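Long-range contact in protection of telomeres protein 1 (PDB 5USN), which binds single-stranded telomeric DNA through OB-fold domains such as this one, protects the 3' overhang of telomeres and regulates telomerase: residues I9-R14 / G100-I105. The protein carries 1 engineered substitution. Residues are numbered along the deposited sequence; the frame is centred on the assembly and turned at random.
Sequences ITPHQR and GYLECI. With nucleotides of chain B.
Ile9 meets Leu102 through its CG1 branch: Ile9 CG1 lies 3.7 Å from Leu102 CD2, and Ile9 CD1 comes equally near the same methyl. Ile9 CG1 sits between the backbone N and the carbonyl carbon (chi1 63°), and from it Ile9 CD1 reaches on toward Cys104, 4.5 Å from Cys104 SG. Ile65 of strand 65-69 also touches Ile9 and Cys104. At Thr10 only the backbone comes near Leu102; Thr10 O accepts a hydrogen bond from Thr94 OG1. Pro11 takes the other methyl. Leu102 CD1 lies 3.5 Å from Pro11 CA and 3.6 Å from Pro11 CB, the two side chains crossing at about a right angle. The forked end of Leu102 thus joins the loop before strand 14-26 to strand 102-106 of the OB-fold barrel.

Glu103 points away from the loop and reads G2 of chain B. G2 N1 donates to Glu103 OE2 at 2.9 Å, nearly straight at 174°, and G2 N2 to Glu103 OE1. Arg66 bridges OE1 and Lys95 OE2. A glutamine in its place would probably remove the charge these cations pair with and leave one G2 donor facing an NH2. The chemistry divides in two: apolar packing toward the loop, carboxylate recognition of guanine toward the nucleic acid.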
loop_
_atom_site.group_PDB
_atom_site.type_symbol
_atom_site.label_atom_id
_atom_site.label_comp_id
_atom_site.label_asym_id
_atom_site.label_seq_id
_atom_site.Cartn_x
_atom_site.Cartn_y
_atom_site.Cartn_z
ATOM N N ILE A 9 1.287 7.735 8.786
ATOM C CA ILE A 9 1.110 8.591 7.618
ATOM C C ILE A 9 -0.176 9.395 7.762
ATOM O O ILE A 9 -1.171 8.938 8.336
ATOM C CB ILE A 9 1.125 7.772 6.311
ATOM C CG1 ILE A 9 -0.047 6.791 6.254
ATOM C CG2 ILE A 9 2.447 7.023 6.175
ATOM C CD1 ILE A 9 -0.212 6.125 4.910
ATOM N N THR A 10 -0.149 10.606 7.230
ATOM C CA THR A 10 -1.250 11.549 7.308
ATOM C C THR A 10 -1.582 12.058 5.914
ATOM O O THR A 10 -0.745 12.008 5.008
ATOM C CB THR A 10 -0.894 12.732 8.221
ATOM O OG1 THR A 10 0.261 13.409 7.704
ATOM C CG2 THR A 10 -0.604 12.249 9.635
ATOM N N PRO A 11 -2.796 12.561 5.713
ATOM C CA PRO A 11 -3.181 13.018 4.374
ATOM C C PRO A 11 -2.449 14.285 3.956
ATOM O O PRO A 11 -2.021 15.097 4.781
ATOM C CB PRO A 11 -4.688 13.263 4.505
ATOM C CG PRO A 11 -4.910 13.502 5.950
ATOM C CD PRO A 11 -3.913 12.652 6.667
ATOM N N HIS A 12 -2.305 14.432 2.638
ATOM C CA HIS A 12 -1.745 15.635 2.018
ATOM C C HIS A 12 -0.300 15.852 2.439
ATOM O O HIS A 12 0.151 16.978 2.660
ATOM C CB HIS A 12 -2.617 16.846 2.325
ATOM C CG HIS A 12 -4.040 16.638 1.927
ATOM N ND1 HIS A 12 -5.044 16.408 2.842
ATOM C CD2 HIS A 12 -4.613 16.543 0.705
ATOM C CE1 HIS A 12 -6.183 16.225 2.201
ATOM N NE2 HIS A 12 -5.950 16.304 0.903
ATOM N N GLN A 13 0.423 14.765 2.426
ATOM C CA GLN A 13 1.821 14.726 2.688
ATOM C C GLN A 13 2.440 13.756 1.676
ATOM O O GLN A 13 1.733 13.079 0.913
ATOM C CB GLN A 13 2.045 14.157 4.083
ATOM C CG GLN A 13 2.475 15.130 5.132
ATOM C CD GLN A 13 3.748 15.861 4.771
ATOM O OE1 GLN A 13 4.563 15.352 4.021
ATOM N NE2 GLN A 13 3.923 17.057 5.311
ATOM N N ARG A 14 3.749 13.790 1.572
ATOM C CA ARG A 14 4.473 12.746 0.864
ATOM C C ARG A 14 5.100 11.811 1.888
ATOM O O ARG A 14 5.588 12.257 2.928
ATOM C CB ARG A 14 5.550 13.343 -0.041
ATOM C CG ARG A 14 5.004 14.326 -1.066
ATOM C CD ARG A 14 5.107 13.764 -2.461
ATOM N NE ARG A 14 4.332 14.540 -3.419
ATOM C CZ ARG A 14 3.948 14.091 -4.609
ATOM N NH1 ARG A 14 4.259 12.860 -4.999
ATOM N NH2 ARG A 14 3.241 14.872 -5.406
ATOM N N GLY A 100 -13.811 10.070 3.154
ATOM C CA GLY A 100 -13.018 10.422 4.309
ATOM C C GLY A 100 -11.865 9.495 4.630
ATOM O O GLY A 100 -11.190 9.711 5.642
ATOM N N TYR A 101 -11.604 8.487 3.806
ATOM C CA TYR A 101 -10.559 7.519 4.097
ATOM C C TYR A 101 -9.262 7.883 3.386
ATOM O O TYR A 101 -9.264 8.406 2.268
ATOM C CB TYR A 101 -10.989 6.107 3.693
ATOM C CG TYR A 101 -12.258 5.655 4.371
ATOM C CD1 TYR A 101 -12.257 5.273 5.705
ATOM C CD2 TYR A 101 -13.459 5.621 3.681
ATOM C CE1 TYR A 101 -13.418 4.868 6.330
ATOM C CE2 TYR A 101 -14.622 5.217 4.293
ATOM C CZ TYR A 101 -14.597 4.842 5.618
ATOM O OH TYR A 101 -15.756 4.436 6.235
ATOM N N LEU A 102 -8.152 7.575 4.048
ATOM C CA LEU A 102 -6.836 7.877 3.508
ATOM C C LEU A 102 -6.502 6.920 2.371
ATOM O O LEU A 102 -6.830 5.732 2.423
ATOM C CB LEU A 102 -5.787 7.777 4.617
ATOM C CG LEU A 102 -4.347 8.211 4.322
ATOM C CD1 LEU A 102 -4.282 9.679 3.973
ATOM C CD2 LEU A 102 -3.438 7.921 5.510
ATOM N N GLU A 103 -5.863 7.447 1.328
ATOM C CA GLU A 103 -5.388 6.629 0.221
ATOM C C GLU A 103 -4.075 7.207 -0.285
ATOM O O GLU A 103 -3.746 8.367 -0.028
ATOM C CB GLU A 103 -6.422 6.536 -0.918
ATOM C CG GLU A 103 -6.895 7.878 -1.474
ATOM C CD GLU A 103 -7.867 7.736 -2.642
ATOM O OE1 GLU A 103 -8.348 6.614 -2.905
ATOM O OE2 GLU A 103 -8.150 8.754 -3.305
ATOM N N CYS A 104 -3.305 6.364 -0.973
ATOM C CA CYS A 104 -2.042 6.747 -1.583
ATOM C C CYS A 104 -2.210 6.863 -3.092
ATOM O O CYS A 104 -2.991 6.131 -3.705
ATOM C CB CYS A 104 -0.938 5.732 -1.266
ATOM S SG CYS A 104 -0.400 5.773 0.449
ATOM N N ILE A 105 -1.461 7.788 -3.687
ATOM C CA ILE A 105 -1.597 8.120 -5.099
ATOM C C ILE A 105 -0.213 8.176 -5.729
ATOM O O ILE A 105 0.660 8.913 -5.257
ATOM C CB ILE A 105 -2.322 9.464 -5.296
ATOM C CG1 ILE A 105 -3.712 9.428 -4.655
ATOM C CG2 ILE A 105 -2.403 9.822 -6.775
ATOM C CD1 ILE A 105 -4.656 8.432 -5.264
ATOM P P G B 2 -12.008 10.822 -13.841
ATOM O OP1 G B 2 -12.042 10.479 -15.286
ATOM O OP2 G B 2 -12.856 11.925 -13.324
ATOM O "O5'" G B 2 -12.369 9.513 -13.009
ATOM C "C5'" G B 2 -12.257 8.222 -13.591
ATOM C "C4'" G B 2 -12.004 7.171 -12.541
ATOM O "O4'" G B 2 -10.663 7.311 -12.007
ATOM C "C3'" G B 2 -12.899 7.241 -11.316
ATOM O "O3'" G B 2 -14.167 6.650 -11.537
ATOM C "C2'" G B 2 -12.067 6.537 -10.249
ATOM O "O2'" G B 2 -12.177 5.124 -10.361
ATOM C "C1'" G B 2 -10.646 6.949 -10.643
ATOM N N9 G B 2 -10.121 8.081 -9.855
ATOM C C8 G B 2 -9.804 9.335 -10.320
ATOM N N7 G B 2 -9.331 10.124 -9.394
ATOM C C5 G B 2 -9.319 9.342 -8.247
ATOM C C6 G B 2 -8.908 9.648 -6.920
ATOM O O6 G B 2 -8.452 10.705 -6.470
ATOM N N1 G B 2 -9.067 8.558 -6.070
ATOM C C2 G B 2 -9.556 7.333 -6.443
ATOM N N2 G B 2 -9.631 6.413 -5.468
ATOM N N3 G B 2 -9.943 7.031 -7.673
ATOM C C4 G B 2 -9.797 8.075 -8.518
ATOM P P DA B 5 -17.514 -1.637 -2.304
ATOM O OP1 DA B 5 -18.086 -2.939 -2.714
ATOM O OP2 DA B 5 -18.220 -0.806 -1.304
ATOM O "O5'" DA B 5 -16.013 -1.878 -1.789
ATOM C "C5'" DA B 5 -15.172 -2.815 -2.459
ATOM C "C4'" DA B 5 -14.058 -3.313 -1.545
ATOM O "O4'" DA B 5 -13.116 -2.238 -1.302
ATOM C "C3'" DA B 5 -14.526 -3.806 -0.176
ATOM O "O3'" DA B 5 -13.931 -5.058 0.136
ATOM C "C2'" DA B 5 -14.108 -2.706 0.793
ATOM C "C1'" DA B 5 -12.951 -2.014 0.083
ATOM N N9 DA B 5 -12.900 -0.571 0.299
ATOM C C8 DA B 5 -13.933 0.318 0.188
ATOM N N7 DA B 5 -13.586 1.562 0.422
ATOM C C5 DA B 5 -12.230 1.483 0.699
ATOM C C6 DA B 5 -11.270 2.459 1.030
ATOM N N6 DA B 5 -11.553 3.760 1.138
ATOM N N1 DA B 5 -10.002 2.045 1.243
ATOM C C2 DA B 5 -9.723 0.739 1.132
ATOM N N3 DA B 5 -10.541 -0.271 0.830
ATOM C C4 DA B 5 -11.791 0.175 0.623
#